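Local atomic coordinates of calcium homeostasis modulator 1 (Oryzias latipes, PDB entry 6LMT), a protein that probably forms a large-pore membrane channel, gated by voltage and extracellular calcium and assembled here from eight subunits, that passes ions and ATP. Residues I25-S30 against S106-A111; F37-P42 against G121-C126; Y51-L56 against L125-I130. One frame throughout, in Å; residues are numbered along the deposited sequence.

Interaction 1 of 3, residues I25-S30 against S106-A111. With Y01 (cholesterol hemisuccinate), chain K; Y01 (cholesterol hemisuccinate), chain M.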
loop_
_atom_site.group_PDB
_atom_site.type_symbol
_atom_site.label_atom_id
_atom_site.label_comp_id
_atom_site.label_asym_id
_atom_site.label_seq_id
_atom_site.Cartn_x
_atom_site.Cartn_y
_atom_site.Cartn_z
ATOM N N ILE A 25 -19.545 13.178 -1.924
ATOM C CA ILE A 25 -18.320 13.446 -2.664
ATOM C C ILE A 25 -17.991 14.930 -2.637
ATOM O O ILE A 25 -16.830 15.314 -2.463
ATOM C CB ILE A 25 -18.435 12.907 -4.103
ATOM C CG1 ILE A 25 -18.513 11.387 -4.085
ATOM C CG2 ILE A 25 -17.264 13.341 -4.964
ATOM C CD1 ILE A 25 -17.304 10.738 -3.459
ATOM N N MET A 26 -18.998 15.791 -2.777
ATOM C CA MET A 26 -18.705 17.219 -2.818
ATOM C C MET A 26 -18.352 17.781 -1.452
ATOM O O MET A 26 -17.618 18.766 -1.377
ATOM C CB MET A 26 -19.862 18.005 -3.415
ATOM C CG MET A 26 -19.991 17.845 -4.897
ATOM S SD MET A 26 -21.141 19.068 -5.507
ATOM C CE MET A 26 -20.167 20.527 -5.195
ATOM N N ALA A 27 -18.851 17.187 -0.372
ATOM C CA ALA A 27 -18.409 17.612 0.949
ATOM C C ALA A 27 -16.977 17.181 1.211
ATOM O O ALA A 27 -16.207 17.906 1.844
ATOM C CB ALA A 27 -19.338 17.048 2.008
ATOM N N LEU A 28 -16.618 15.991 0.747
ATOM C CA LEU A 28 -15.233 15.543 0.762
ATOM C C LEU A 28 -14.347 16.430 -0.098
ATOM O O LEU A 28 -13.224 16.757 0.293
ATOM C CB LEU A 28 -15.191 14.094 0.288
ATOM C CG LEU A 28 -13.904 13.389 -0.118
ATOM C CD1 LEU A 28 -12.899 13.270 0.984
ATOM C CD2 LEU A 28 -14.226 12.020 -0.680
ATOM N N ALA A 29 -14.837 16.836 -1.265
ATOM C CA ALA A 29 -14.049 17.680 -2.150
ATOM C C ALA A 29 -13.938 19.100 -1.628
ATOM O O ALA A 29 -12.946 19.772 -1.897
ATOM C CB ALA A 29 -14.658 17.684 -3.545
ATOM N N SER A 30 -14.936 19.565 -0.880
ATOM C CA SER A 30 -14.904 20.904 -0.310
ATOM C C SER A 30 -13.832 21.028 0.754
ATOM O O SER A 30 -13.097 22.017 0.798
ATOM C CB SER A 30 -16.268 21.240 0.271
ATOM O OG SER A 30 -16.273 22.507 0.860
ATOM N N SER A 106 -27.458 20.913 -2.118
ATOM C CA SER A 106 -26.419 21.787 -2.620
ATOM C C SER A 106 -25.821 22.665 -1.542
ATOM O O SER A 106 -24.897 23.418 -1.841
ATOM C CB SER A 106 -26.967 22.663 -3.734
ATOM O OG SER A 106 -27.336 21.870 -4.829
ATOM N N LEU A 107 -26.318 22.585 -0.314
ATOM C CA LEU A 107 -25.820 23.376 0.796
ATOM C C LEU A 107 -24.865 22.617 1.697
ATOM O O LEU A 107 -24.424 23.170 2.696
ATOM C CB LEU A 107 -26.982 23.908 1.626
ATOM C CG LEU A 107 -27.810 25.023 1.019
ATOM C CD1 LEU A 107 -28.998 25.310 1.881
ATOM C CD2 LEU A 107 -26.962 26.242 0.910
ATOM N N ILE A 108 -24.525 21.381 1.365
ATOM C CA ILE A 108 -23.651 20.587 2.216
ATOM C C ILE A 108 -22.203 21.021 2.068
ATOM O O ILE A 108 -21.525 21.290 3.059
ATOM C CB ILE A 108 -23.836 19.091 1.911
ATOM C CG1 ILE A 108 -25.229 18.671 2.327
ATOM C CG2 ILE A 108 -22.829 18.260 2.640
ATOM C CD1 ILE A 108 -25.617 17.305 1.893
ATOM N N ALA A 109 -21.705 21.079 0.849
ATOM C CA ALA A 109 -20.367 21.571 0.555
ATOM C C ALA A 109 -20.124 23.041 0.922
ATOM O O ALA A 109 -19.004 23.353 1.330
ATOM C CB ALA A 109 -20.037 21.321 -0.919
ATOM N N PRO A 110 -21.086 23.977 0.791
ATOM C CA PRO A 110 -20.884 25.282 1.430
ATOM C C PRO A 110 -20.759 25.233 2.934
ATOM O O PRO A 110 -19.965 25.985 3.502
ATOM C CB PRO A 110 -22.135 26.056 1.013
ATOM C CG PRO A 110 -22.509 25.493 -0.196
ATOM C CD PRO A 110 -22.213 24.076 -0.153
ATOM N N ALA A 111 -21.526 24.375 3.599
ATOM C CA ALA A 111 -21.459 24.285 5.048
ATOM C C ALA A 111 -20.167 23.634 5.511
ATOM O O ALA A 111 -19.640 23.999 6.561
ATOM C CB ALA A 111 -22.666 23.524 5.572
HETATM C CAA Y01 K . -23.367 28.386 4.202
HETATM C CBA Y01 K . -24.594 27.837 4.904
HETATM C CAB Y01 K . -25.634 28.928 5.085
HETATM C CAN Y01 K . -25.165 26.649 4.146
HETATM C CAJ Y01 K . -26.481 26.100 4.649
HETATM C CAO Y01 K . -26.347 25.244 5.879
HETATM C CBB Y01 K . -27.606 24.463 6.296
HETATM C CAC Y01 K . -28.809 25.404 6.338
HETATM C CBE Y01 K . -27.786 23.210 5.412
HETATM C CAP Y01 K . -26.439 22.454 5.245
HETATM C CAQ Y01 K . -26.762 20.961 5.070
HETATM C CBG Y01 K . -28.271 20.951 4.866
HETATM C CBI Y01 K . -28.775 22.068 5.805
HETATM C CAE Y01 K . -28.581 21.718 7.287
HETATM C CAU Y01 K . -30.261 22.255 5.475
HETATM C CAS Y01 K . -31.055 20.956 5.645
HETATM C CBF Y01 K . -30.513 19.809 4.780
HETATM C CBD Y01 K . -29.001 19.617 4.977
HETATM C CAK Y01 K . -28.476 18.626 3.943
HETATM C CAI Y01 K . -29.382 17.457 3.725
HETATM C CAZ Y01 K . -30.590 17.337 4.253
HETATM C CAV Y01 K . -31.368 16.042 4.124
HETATM C CBH Y01 K . -31.281 18.475 4.998
HETATM C CAD Y01 K . -31.354 18.103 6.490
HETATM C CAT Y01 K . -32.707 18.617 4.426
HETATM C CAR Y01 K . -33.478 17.300 4.379
HETATM C CBC Y01 K . -32.757 16.261 3.565
HETATM O OAW Y01 K . -33.512 15.016 3.682
HETATM C CAY Y01 K . -33.373 14.064 2.761
HETATM O OAG Y01 K . -32.633 14.135 1.823
HETATM C CAM Y01 K . -34.293 12.905 3.019
HETATM C CAL Y01 K . -34.252 11.749 2.035
HETATM C CAX Y01 K . -33.136 10.745 2.261
HETATM O OAH Y01 K . -33.187 10.032 3.278
HETATM O OAF Y01 K . -32.215 10.678 1.422
HETATM C CAA Y01 M . -5.638 19.026 10.759
HETATM C CBA Y01 M . -5.454 17.817 9.857
HETATM C CAB Y01 M . -5.326 16.541 10.673
HETATM C CAN Y01 M . -6.574 17.716 8.831
HETATM C CAJ Y01 M . -6.629 18.840 7.830
HETATM C CAO Y01 M . -7.628 18.594 6.732
HETATM C CBB Y01 M . -9.104 18.714 7.141
HETATM C CAC Y01 M . -9.485 20.183 7.295
HETATM C CBE Y01 M . -10.040 17.956 6.176
HETATM C CAP Y01 M . -9.321 16.939 5.239
HETATM C CAQ Y01 M . -10.250 15.718 5.104
HETATM C CBG Y01 M . -11.593 16.306 5.519
HETATM C CBI Y01 M . -11.240 17.153 6.761
HETATM C CAE Y01 M . -10.759 16.304 7.948
HETATM C CAU Y01 M . -12.478 17.971 7.151
HETATM C CAS Y01 M . -13.752 17.123 7.251
HETATM C CBF Y01 M . -14.032 16.296 5.986
HETATM C CBD Y01 M . -12.823 15.414 5.633
HETATM C CAK Y01 M . -13.070 14.679 4.318
HETATM C CAI Y01 M . -14.466 14.159 4.168
HETATM C CAZ Y01 M . -15.474 14.454 4.974
HETATM C CAV Y01 M . -16.819 13.756 4.853
HETATM C CBH Y01 M . -15.369 15.507 6.067
HETATM C CAD Y01 M . -15.517 14.791 7.422
HETATM C CAT Y01 M . -16.547 16.470 5.823
HETATM C CAR Y01 M . -17.893 15.750 5.876
HETATM C CBC Y01 M . -18.008 14.702 4.800
HETATM O OAW Y01 M . -19.187 13.876 5.060
HETATM C CAY Y01 M . -20.428 14.362 4.931
HETATM O OAG Y01 M . -20.707 15.441 4.497
HETATM C CAM Y01 M . -21.451 13.371 5.388
HETATM C CAL Y01 M . -22.347 12.840 4.294
HETATM C CAX Y01 M . -23.370 11.825 4.766
HETATM O OAH Y01 M . -24.574 12.071 4.562
HETATM O OAF Y01 M . -22.959 10.798 5.339
#

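Interaction 2 of 3, residues F37-P42 against G121-C126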
loop_
_atom_site.group_PDB
_atom_site.type_symbol
_atom_site.label_atom_id
_atom_site.label_comp_id
_atom_site.label_asym_id
_atom_site.label_seq_id
_atom_site.Cartn_x
_atom_site.Cartn_y
_atom_site.Cartn_z
ATOM N N PHE A 37 -5.742 24.633 -0.697
ATOM C CA PHE A 37 -5.691 26.064 -0.933
ATOM C C PHE A 37 -4.620 26.662 -0.045
ATOM O O PHE A 37 -4.560 26.362 1.145
ATOM C CB PHE A 37 -7.051 26.698 -0.651
ATOM C CG PHE A 37 -7.148 28.122 -1.062
ATOM C CD1 PHE A 37 -7.321 28.454 -2.388
ATOM C CD2 PHE A 37 -7.051 29.132 -0.132
ATOM C CE1 PHE A 37 -7.398 29.761 -2.771
ATOM C CE2 PHE A 37 -7.120 30.439 -0.515
ATOM C CZ PHE A 37 -7.301 30.753 -1.833
ATOM N N GLU A 38 -3.756 27.480 -0.618
ATOM C CA GLU A 38 -2.688 28.103 0.149
ATOM C C GLU A 38 -3.180 29.491 0.522
ATOM O O GLU A 38 -3.272 30.376 -0.323
ATOM C CB GLU A 38 -1.386 28.135 -0.640
ATOM C CG GLU A 38 -0.128 28.144 0.214
ATOM C CD GLU A 38 0.375 29.525 0.615
ATOM O OE1 GLU A 38 0.188 30.491 -0.151
ATOM O OE2 GLU A 38 0.980 29.645 1.702
ATOM N N PHE A 39 -3.514 29.656 1.793
ATOM C CA PHE A 39 -4.018 30.907 2.330
ATOM C C PHE A 39 -2.919 31.947 2.292
ATOM O O PHE A 39 -1.855 31.749 2.876
ATOM C CB PHE A 39 -4.479 30.674 3.766
ATOM C CG PHE A 39 -5.308 31.768 4.334
ATOM C CD1 PHE A 39 -6.673 31.763 4.178
ATOM C CD2 PHE A 39 -4.728 32.803 5.028
ATOM C CE1 PHE A 39 -7.433 32.765 4.712
ATOM C CE2 PHE A 39 -5.484 33.811 5.539
ATOM C CZ PHE A 39 -6.836 33.794 5.371
ATOM N N SER A 40 -3.155 33.046 1.600
ATOM C CA SER A 40 -2.142 34.086 1.443
ATOM C C SER A 40 -2.750 35.424 1.799
ATOM O O SER A 40 -3.122 36.179 0.901
ATOM C CB SER A 40 -1.602 34.098 0.045
ATOM O OG SER A 40 -0.755 35.205 -0.135
ATOM N N CYS A 41 -2.798 35.712 3.090
ATOM C CA CYS A 41 -3.297 36.984 3.579
ATOM C C CYS A 41 -2.418 38.111 3.049
ATOM O O CYS A 41 -1.194 37.959 3.014
ATOM C CB CYS A 41 -3.302 36.965 5.108
ATOM S SG CYS A 41 -4.036 38.356 5.973
ATOM N N PRO A 42 -2.997 39.218 2.578
ATOM C CA PRO A 42 -2.183 40.299 2.016
ATOM C C PRO A 42 -1.274 40.950 3.024
ATOM O O PRO A 42 -0.205 41.431 2.638
ATOM C CB PRO A 42 -3.232 41.303 1.535
ATOM C CG PRO A 42 -4.456 40.587 1.506
ATOM C CD PRO A 42 -4.422 39.537 2.506
ATOM N N GLY A 121 -9.268 29.011 11.533
ATOM C CA GLY A 121 -9.020 30.278 12.169
ATOM C C GLY A 121 -8.288 31.319 11.355
ATOM O O GLY A 121 -8.132 32.441 11.834
ATOM N N LYS A 122 -7.856 31.002 10.136
ATOM C CA LYS A 122 -7.050 31.933 9.354
ATOM C C LYS A 122 -7.854 33.064 8.737
ATOM O O LYS A 122 -7.313 34.147 8.551
ATOM C CB LYS A 122 -6.311 31.207 8.245
ATOM C CG LYS A 122 -5.263 30.264 8.693
ATOM C CD LYS A 122 -4.533 29.776 7.489
ATOM C CE LYS A 122 -3.415 28.839 7.831
ATOM N NZ LYS A 122 -3.937 27.531 8.254
ATOM N N SER A 123 -9.118 32.832 8.385
ATOM C CA SER A 123 -9.948 33.902 7.850
ATOM C C SER A 123 -10.268 34.954 8.890
ATOM O O SER A 123 -10.367 36.134 8.558
ATOM C CB SER A 123 -11.237 33.348 7.278
ATOM O OG SER A 123 -10.993 32.736 6.046
ATOM N N PHE A 124 -10.463 34.557 10.144
ATOM C CA PHE A 124 -10.655 35.559 11.177
ATOM C C PHE A 124 -9.356 36.235 11.535
ATOM O O PHE A 124 -9.366 37.401 11.922
ATOM C CB PHE A 124 -11.264 34.989 12.458
ATOM C CG PHE A 124 -12.747 34.832 12.434
ATOM C CD1 PHE A 124 -13.459 34.900 11.264
ATOM C CD2 PHE A 124 -13.446 34.792 13.624
ATOM C CE1 PHE A 124 -14.817 34.793 11.269
ATOM C CE2 PHE A 124 -14.809 34.702 13.629
ATOM C CZ PHE A 124 -15.490 34.704 12.453
ATOM N N LEU A 125 -8.238 35.519 11.445
ATOM C CA LEU A 125 -6.954 36.123 11.759
ATOM C C LEU A 125 -6.592 37.182 10.741
ATOM O O LEU A 125 -6.072 38.238 11.098
ATOM C CB LEU A 125 -5.879 35.052 11.826
ATOM C CG LEU A 125 -4.481 35.511 12.209
ATOM C CD1 LEU A 125 -4.438 36.074 13.607
ATOM C CD2 LEU A 125 -3.547 34.365 12.067
ATOM N N CYS A 126 -6.887 36.930 9.472
ATOM C CA CYS A 126 -6.621 37.918 8.446
ATOM C C CYS A 126 -7.583 39.090 8.560
ATOM O O CYS A 126 -7.153 40.239 8.586
ATOM C CB CYS A 126 -6.689 37.252 7.071
ATOM S SG CYS A 126 -6.049 38.199 5.691
#

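Interaction 3 of 3, residues Y51-L56 against L125-I130. With Y01 (cholesterol hemisuccinate), chain J.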
loop_
_atom_site.group_PDB
_atom_site.type_symbol
_atom_site.label_atom_id
_atom_site.label_comp_id
_atom_site.label_asym_id
_atom_site.label_seq_id
_atom_site.Cartn_x
_atom_site.Cartn_y
_atom_site.Cartn_z
ATOM N N TYR A 51 -10.098 40.011 1.904
ATOM C CA TYR A 51 -9.515 38.709 1.639
ATOM C C TYR A 51 -10.021 37.673 2.631
ATOM O O TYR A 51 -10.420 36.574 2.237
ATOM C CB TYR A 51 -7.995 38.795 1.677
ATOM C CG TYR A 51 -7.342 37.484 1.352
ATOM C CD1 TYR A 51 -7.262 37.040 0.047
ATOM C CD2 TYR A 51 -6.846 36.669 2.351
ATOM C CE1 TYR A 51 -6.691 35.851 -0.252
ATOM C CE2 TYR A 51 -6.291 35.475 2.057
ATOM C CZ TYR A 51 -6.205 35.075 0.751
ATOM O OH TYR A 51 -5.632 33.875 0.463
ATOM N N GLY A 52 -10.008 38.008 3.922
ATOM C CA GLY A 52 -10.400 37.049 4.935
ATOM C C GLY A 52 -11.882 36.747 4.932
ATOM O O GLY A 52 -12.287 35.604 5.122
ATOM N N ILE A 53 -12.711 37.756 4.704
ATOM C CA ILE A 53 -14.145 37.522 4.659
ATOM C C ILE A 53 -14.563 37.014 3.289
ATOM O O ILE A 53 -15.521 36.247 3.178
ATOM C CB ILE A 53 -14.883 38.804 5.091
ATOM C CG1 ILE A 53 -14.443 39.194 6.493
ATOM C CG2 ILE A 53 -16.358 38.641 5.138
ATOM C CD1 ILE A 53 -14.616 38.115 7.506
ATOM N N GLY A 54 -13.828 37.362 2.237
ATOM C CA GLY A 54 -14.112 36.816 0.928
ATOM C C GLY A 54 -13.842 35.336 0.813
ATOM O O GLY A 54 -14.545 34.637 0.093
ATOM N N LEU A 55 -12.846 34.829 1.528
ATOM C CA LEU A 55 -12.632 33.389 1.549
ATOM C C LEU A 55 -13.626 32.645 2.411
ATOM O O LEU A 55 -13.649 31.418 2.385
ATOM C CB LEU A 55 -11.229 33.052 2.014
ATOM C CG LEU A 55 -10.198 33.245 0.923
ATOM C CD1 LEU A 55 -8.890 32.941 1.501
ATOM C CD2 LEU A 55 -10.482 32.309 -0.225
ATOM N N LEU A 56 -14.437 33.349 3.161
ATOM C CA LEU A 56 -15.502 32.737 3.908
ATOM C C LEU A 56 -16.831 32.823 3.178
ATOM O O LEU A 56 -17.727 32.032 3.464
ATOM C CB LEU A 56 -15.561 33.414 5.275
ATOM C CG LEU A 56 -16.411 32.947 6.428
ATOM C CD1 LEU A 56 -16.011 31.564 6.833
ATOM C CD2 LEU A 56 -16.145 33.905 7.525
ATOM N N LEU A 125 -8.238 35.519 11.445
ATOM C CA LEU A 125 -6.954 36.123 11.759
ATOM C C LEU A 125 -6.592 37.182 10.741
ATOM O O LEU A 125 -6.072 38.238 11.098
ATOM C CB LEU A 125 -5.879 35.052 11.826
ATOM C CG LEU A 125 -4.481 35.511 12.209
ATOM C CD1 LEU A 125 -4.438 36.074 13.607
ATOM C CD2 LEU A 125 -3.547 34.365 12.067
ATOM N N CYS A 126 -6.887 36.930 9.472
ATOM C CA CYS A 126 -6.621 37.918 8.446
ATOM C C CYS A 126 -7.583 39.090 8.560
ATOM O O CYS A 126 -7.153 40.239 8.586
ATOM C CB CYS A 126 -6.689 37.252 7.071
ATOM S SG CYS A 126 -6.049 38.199 5.691
ATOM N N ALA A 127 -8.875 38.823 8.718
ATOM C CA ALA A 127 -9.869 39.884 8.662
ATOM C C ALA A 127 -9.905 40.778 9.895
ATOM O O ALA A 127 -10.307 41.936 9.784
ATOM C CB ALA A 127 -11.244 39.288 8.445
ATOM N N PHE A 128 -9.494 40.293 11.065
ATOM C CA PHE A 128 -9.774 40.984 12.320
ATOM C C PHE A 128 -8.519 41.359 13.087
ATOM O O PHE A 128 -8.614 41.737 14.249
ATOM C CB PHE A 128 -10.672 40.119 13.200
ATOM C CG PHE A 128 -12.034 39.916 12.643
ATOM C CD1 PHE A 128 -12.678 40.929 11.975
ATOM C CD2 PHE A 128 -12.609 38.665 12.658
ATOM C CE1 PHE A 128 -13.902 40.723 11.421
ATOM C CE2 PHE A 128 -13.827 38.459 12.096
ATOM C CZ PHE A 128 -14.474 39.493 11.477
ATOM N N SER A 129 -7.346 41.259 12.483
ATOM C CA SER A 129 -6.135 41.581 13.218
ATOM C C SER A 129 -5.895 43.075 13.344
ATOM O O SER A 129 -5.150 43.487 14.230
ATOM C CB SER A 129 -4.926 40.926 12.568
ATOM O OG SER A 129 -4.709 41.458 11.282
ATOM N N ILE A 130 -6.498 43.899 12.489
ATOM C CA ILE A 130 -6.415 45.340 12.697
ATOM C C ILE A 130 -7.431 45.832 13.708
ATOM O O ILE A 130 -7.386 47.001 14.098
ATOM C CB ILE A 130 -6.617 46.150 11.404
ATOM C CG1 ILE A 130 -7.995 45.892 10.827
ATOM C CG2 ILE A 130 -5.564 45.827 10.391
ATOM C CD1 ILE A 130 -8.354 46.837 9.746
HETATM C CAA Y01 J . -22.719 33.229 6.394
HETATM C CBA Y01 J . -21.433 32.505 6.750
HETATM C CAB Y01 J . -20.558 32.345 5.520
HETATM C CAN Y01 J . -20.691 33.217 7.880
HETATM C CAJ Y01 J . -20.236 34.621 7.582
HETATM C CAO Y01 J . -20.017 35.430 8.836
HETATM C CBB Y01 J . -19.487 36.861 8.647
HETATM C CAC Y01 J . -20.202 37.526 7.474
HETATM C CBE Y01 J . -19.629 37.645 9.969
HETATM C CAP Y01 J . -19.236 36.781 11.202
HETATM C CAQ Y01 J . -18.355 37.657 12.102
HETATM C CBG Y01 J . -18.799 39.060 11.721
HETATM C CBI Y01 J . -18.886 39.004 10.184
HETATM C CAE Y01 J . -17.501 38.937 9.529
HETATM C CAU Y01 J . -19.610 40.293 9.778
HETATM C CAS Y01 J . -18.871 41.551 10.259
HETATM C CBF Y01 J . -18.580 41.580 11.771
HETATM C CBD Y01 J . -17.992 40.237 12.244
HETATM C CAK Y01 J . -17.899 40.220 13.763
HETATM C CAI Y01 J . -17.167 41.427 14.247
HETATM C CAZ Y01 J . -16.989 42.522 13.524
HETATM C CAV Y01 J . -16.140 43.658 14.044
HETATM C CBH Y01 J . -17.667 42.779 12.180
HETATM C CAD Y01 J . -16.573 43.030 11.125
HETATM C CAT Y01 J . -18.496 44.071 12.366
HETATM C CAR Y01 J . -17.668 45.242 12.916
HETATM C CBC Y01 J . -16.978 44.905 14.216
HETATM O OAW Y01 J . -16.084 45.987 14.608
HETATM C CAY Y01 J . -15.577 45.983 15.840
HETATM O OAG Y01 J . -16.026 45.347 16.750
HETATM C CAM Y01 J . -14.364 46.862 15.957
HETATM C CAL Y01 J . -13.653 46.745 17.290
HETATM C CAX Y01 J . -12.430 47.629 17.454
HETATM O OAH Y01 J . -12.123 48.396 16.519
HETATM O OAF Y01 J . -11.786 47.547 18.518
#

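Interaction 1 of 3, residues I25-S30 against S106-A111
Ala109 puts its methyl group straight onto the helix that carries Met26 and Ser30, and the contact is a worked example of small-residue helix packing inside a transmembrane bundle. The alpha carbons of Ala27 and Ala109 lie 4.4 Å apart, a close approach, made possible here by the small side chains of Ala27, Ser30 and Ala109. Ala109 CB rests against the carbonyl oxygen of Met26 and against Ser30 CB, while Met26 adds its own CB on one flank.

Ile108 stands at the margin of this close approach and meets something different with each branch. Its CB divides the side chain between protein and lipid. CG2, which lies anti to the backbone N, turns to the other helix and packs on Ala27 CB at 3.7 Å. CG1, anti to the carbonyl carbon, goes the other way and touches CAK of one cholesterol hemisuccinate at 3.6 Å. The chain then runs on extended to CD1, which stays on the same sterol, 3.8 Å from CAK. Ala27 CB has a sterol neighbour as well: the ester carbonyl oxygen OAG of a second cholesterol hemisuccinate comes within 3.3 Å of it, and that molecule's ring carbon CAK packs on Leu28 CD1. Ile108 thus stands between the two sterols, CG1 and CD1 on the first and CG2 near OAG of the second.

Beyond the pair, helix 48-70 covers Met26 through Leu66 and Ser30 through Phe63, and Phe10 of a neighbouring subunit packs on Leu28 and Ala29.

One polar bond crosses the otherwise apolar interface. With OG anti to the backbone N (chi1 179°), the Ser30 hydroxyl reaches over to the other helix and donates to Ala109 O at 2.9 Å, meeting the carbonyl at a C=O...O angle of 137° and tilted 22° out of its plane.

Interaction 2 of 3, residues F37-P42 against G121-C126
The carbonyl oxygen of Lys122 receives the helical bond from Cys126 N (3.0 Å) and also has the far end of the Phe39 ring, atom CZ, lying against it. Beside the start of helix 122-128 the loop that follows helix 21-36 is fastened by a disulfide, Cys41 to Cys126, one of two in the subunit; the other joins Cys43 to Cys160. Such paired disulfides are a feature of the extracellular side of calcium homeostasis modulators.

Phe39 fills the space between loop and helix. A chi1 of -166° sets its CG anti to the backbone N, and the ring lies against the helix. There one face receives Lys122 CB in a CH-pi contact, 3.7 Å from the ring centroid and only 6° off the normal. The lysine chain slides past the phenylalanine in the opposite direction, and its CD lies beside Phe39 CG and CB, 3.8 Å from each. CB and CD of the lysine thus lie on the phenylalanine, while the amino group bends away at chi4 to form a salt bridge with Asp120. Cys126 CB sits at the ring's edge, in its plane, and approaches CZ to 3.9 Å. Tyr51 of helix 48-70 meets the same ring edge-to-face.

Both cysteines carry SG anti to their backbone N, and Cys41 SG and Cys126 SG are bonded at 2.0 Å with a chi3 of 92°, close to the relaxed right angle of a disulfide. The loop faces a neighbouring subunit too: Glu38 pairs there with Lys178 of that subunit, and Cys41 O accepts from its Arg175.

Next along the loop, the proline ring leans on the disulfide itself, with Pro42 CD 3.8 Å from Cys126 SG.

Interaction 3 of 3, residues Y51-L56 against L125-I130
Gly52 brings bare backbone to the face of helix 48-70 that meets Ala127, and the alpha carbons of the two residues approach to 4.7 Å. With no side chain on Gly52, its CA itself is the packing surface, touching Ala127 CB at 4.2 Å and Cys126 CB at 4.3 Å.

Side chains flank this close point on both sides along helix 48-70. Before it, the Tyr51 ring presents its edge to Cys126: CD2 lies 3.8 Å from SG, and the sulfur stands 77° off the ring normal, a sulfur-aromatic contact at the ring edge. The phenolic oxygen is occupied elsewhere, hydrogen-bonded to Ser40 N and to Gln182 of a neighbouring subunit.

After it, Ile53 bends round to the other helix. Its CG1 and CD1 both lie on the Ala127 methyl, and CD1, brought there by a chi2 of -55°, continues to Phe128 CZ at 4.2 Å. The Phe128 ring in turn has Ala127 CB over its centre, so the methyl meets the isoleucine on one side and the ring face on another.

A cholesterol hemisuccinate runs across this outer side. Its methyl CAE touches Ile53 CD1 at 3.6 Å and lies at the edge of the Phe128 ring, in plane, while CAD reaches Phe128 CE1. The arrangement is one of close small-residue helix packing, glycine against alanine, with a cholesterol hemisuccinate site along its edge.

In the fold
From the N terminus, helix 21-36 passes through interaction 1, the following loop through interaction 2 and helix 48-70 through interaction 3. Their partners come in the same order, on helix 108-120 and then helix 122-128; interaction 1 crosses both others, while interactions 2 and 3 end on the same stretch. Each closes a largely helical excursion of about 70 to 80 residues. Interaction 1 lies near the centre of the chain, about 20 and 22 Å from interactions 2 and 3, between centres. Interactions 2 and 3 share Leu125 and Cys126 and touch directly, joining the loop, helix 48-70 and helix 122-128. All three also border the neighbouring subunit, linking the fold to the octamer.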